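Local atomic coordinates of phenazine biosynthesis protein, PhzF family (Bacillus anthracis, PDB entry 3EDN), a protein that belongs to the PhzF family of phenazine biosynthesis proteins with a diaminopimelate epimerase-like fold and is probably an isomerase-like enzyme of unestablished substrate. Residues F118-Q123 with T269-K274. Sequence-based numbering, arbitrary orientation.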
loop_
_atom_site.group_PDB
_atom_site.type_symbol
_atom_site.label_atom_id
_atom_site.label_comp_id
_atom_site.label_asym_id
_atom_site.label_seq_id
_atom_site.Cartn_x
_atom_site.Cartn_y
_atom_site.Cartn_z
ATOM N N PHE A 118 26.387 -2.377 14.799
ATOM C CA PHE A 118 26.543 -1.602 13.580
ATOM C C PHE A 118 25.839 -2.293 12.424
ATOM O O PHE A 118 25.855 -3.517 12.317
ATOM C CB PHE A 118 28.044 -1.460 13.262
ATOM C CG PHE A 118 28.657 -0.206 13.805
ATOM C CD1 PHE A 118 28.723 0.034 15.178
ATOM C CD2 PHE A 118 29.135 0.760 12.940
ATOM C CE1 PHE A 118 29.280 1.227 15.653
ATOM C CE2 PHE A 118 29.688 1.924 13.410
ATOM C CZ PHE A 118 29.756 2.164 14.757
ATOM N N ILE A 119 25.218 -1.497 11.566
ATOM C CA ILE A 119 24.478 -1.987 10.402
ATOM C C ILE A 119 25.251 -1.529 9.169
ATOM O O ILE A 119 25.478 -0.322 8.992
ATOM C CB ILE A 119 23.069 -1.362 10.332
ATOM C CG1 ILE A 119 22.324 -1.562 11.661
ATOM C CG2 ILE A 119 22.288 -1.916 9.161
ATOM C CD1 ILE A 119 22.295 -2.991 12.169
ATOM N N LYS A 120 25.617 -2.483 8.314
ATOM C CA LYS A 120 26.524 -2.228 7.189
ATOM C C LYS A 120 25.805 -2.507 5.882
ATOM O O LYS A 120 25.114 -3.516 5.752
ATOM C CB LYS A 120 27.760 -3.120 7.318
ATOM C CG LYS A 120 28.829 -2.901 6.256
ATOM C CD LYS A 120 30.033 -3.810 6.557
ATOM C CE LYS A 120 31.095 -3.722 5.479
ATOM N NZ LYS A 120 32.206 -4.696 5.756
HETATM N N MSE A 121 25.965 -1.627 4.901
HETATM C CA MSE A 121 25.304 -1.823 3.613
HETATM C C MSE A 121 26.218 -1.378 2.483
HETATM O O MSE A 121 27.152 -0.613 2.701
HETATM C CB MSE A 121 23.969 -1.079 3.549
HETATM C CG MSE A 121 24.056 0.414 3.713
HETATM SE SE MSE A 121 22.362 1.175 4.410
HETATM C CE MSE A 121 22.200 0.037 5.970
ATOM N N ARG A 122 25.947 -1.888 1.285
ATOM C CA ARG A 122 26.724 -1.560 0.091
ATOM C C ARG A 122 26.152 -0.342 -0.612
ATOM O O ARG A 122 24.930 -0.214 -0.762
ATOM C CB ARG A 122 26.700 -2.747 -0.876
ATOM C CG ARG A 122 27.386 -2.510 -2.226
ATOM C CD ARG A 122 28.909 -2.649 -2.132
ATOM N NE ARG A 122 29.290 -3.884 -1.450
ATOM C CZ ARG A 122 29.291 -5.091 -2.013
ATOM N NH1 ARG A 122 28.951 -5.242 -3.289
ATOM N NH2 ARG A 122 29.647 -6.154 -1.301
ATOM N N GLN A 123 27.030 0.542 -1.078
ATOM C CA GLN A 123 26.583 1.654 -1.911
ATOM C C GLN A 123 26.956 1.383 -3.365
ATOM O O GLN A 123 27.624 0.407 -3.669
ATOM C CB GLN A 123 27.202 2.960 -1.426
ATOM C CG GLN A 123 26.639 3.364 -0.056
ATOM C CD GLN A 123 27.097 4.730 0.392
ATOM O OE1 GLN A 123 28.081 5.253 -0.120
ATOM N NE2 GLN A 123 26.403 5.296 1.388
ATOM N N THR A 269 31.011 4.994 9.421
ATOM C CA THR A 269 32.177 4.198 9.035
ATOM C C THR A 269 32.101 3.849 7.556
ATOM O O THR A 269 31.073 3.388 7.074
ATOM C CB THR A 269 32.284 2.944 9.916
ATOM O OG1 THR A 269 32.405 3.357 11.286
ATOM C CG2 THR A 269 33.511 2.105 9.535
ATOM N N VAL A 270 33.190 4.100 6.834
ATOM C CA VAL A 270 33.238 3.835 5.397
ATOM C C VAL A 270 34.298 2.800 5.089
ATOM O O VAL A 270 35.447 2.966 5.508
ATOM C CB VAL A 270 33.471 5.115 4.572
ATOM C CG1 VAL A 270 33.323 4.806 3.065
ATOM C CG2 VAL A 270 32.504 6.224 5.026
ATOM N N TYR A 271 33.899 1.744 4.389
ATOM C CA TYR A 271 34.821 0.675 3.995
ATOM C C TYR A 271 35.090 0.775 2.503
ATOM O O TYR A 271 34.154 0.847 1.689
ATOM C CB TYR A 271 34.219 -0.699 4.295
ATOM C CG TYR A 271 33.732 -0.850 5.711
ATOM C CD1 TYR A 271 34.490 -1.521 6.651
ATOM C CD2 TYR A 271 32.514 -0.293 6.111
ATOM C CE1 TYR A 271 34.045 -1.649 7.972
ATOM C CE2 TYR A 271 32.073 -0.414 7.398
ATOM C CZ TYR A 271 32.830 -1.094 8.321
ATOM O OH TYR A 271 32.366 -1.209 9.619
ATOM N N VAL A 272 36.372 0.807 2.141
ATOM C CA VAL A 272 36.763 0.945 0.744
ATOM C C VAL A 272 37.535 -0.307 0.368
ATOM O O VAL A 272 38.525 -0.638 1.023
ATOM C CB VAL A 272 37.659 2.162 0.531
ATOM C CG1 VAL A 272 37.929 2.355 -0.962
ATOM C CG2 VAL A 272 37.004 3.408 1.111
ATOM N N THR A 273 37.043 -1.020 -0.640
ATOM C CA THR A 273 37.644 -2.306 -1.021
ATOM C C THR A 273 38.057 -2.278 -2.479
ATOM O O THR A 273 37.357 -1.722 -3.331
ATOM C CB THR A 273 36.655 -3.456 -0.792
ATOM O OG1 THR A 273 36.338 -3.523 0.606
ATOM C CG2 THR A 273 37.247 -4.793 -1.241
ATOM N N LYS A 274 39.209 -2.856 -2.787
ATOM C CA LYS A 274 39.514 -3.078 -4.186
ATOM C C LYS A 274 39.803 -4.544 -4.435
ATOM O O LYS A 274 40.386 -5.239 -3.598
ATOM C CB LYS A 274 40.631 -2.180 -4.700
ATOM C CG LYS A 274 41.941 -2.322 -3.987
ATOM C CD LYS A 274 42.887 -1.175 -4.375
ATOM C CE LYS A 274 43.986 -1.016 -3.341
ATOM N NZ LYS A 274 45.069 -0.096 -3.793
#
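Lys120 lays the far end of its side chain, CD, CE and NZ, over one face of the Tyr271 ring, and this pair carries most of the contact. The lysine is straight from end to end: CG stands anti to the backbone N (chi1 -177°) and every later torsion stays near 180°, which carries the chain from its own strand across the ring. Lys120 CD comes within 4.0 Å of Tyr271 CE2, and Lys120 CE lies 3.8 Å from Tyr271 CD2, making a CH-pi contact to the ring. Lys120 NZ then sits 4.1 Å from the centroid of the Tyr271 ring and only 13° off its normal, a cation-pi interaction squarely over the face. CE and NZ thus share the same face.

The second touch is slighter. Phe118 CE2 approaches Thr269 OG1 at 3.7 Å, the ring meeting the hydroxyl obliquely and the two side chains crossing at about a right angle.

The two strands are not paired directly. Strand 282-298 pairs antiparallel with both 117-122 and 266-273, so in this diaminopimelate epimerase-like fold the contact is side-chain packing across a shared middle strand. Tyr271 also packs on its Ala286, while Phe118 rests on Thr288. On the other side of strand 117-122, Ile119 and selenomethionine Met121 pack against helix 74-86; Thr269 and Tyr271 also touch Glu253 of strand 251-258.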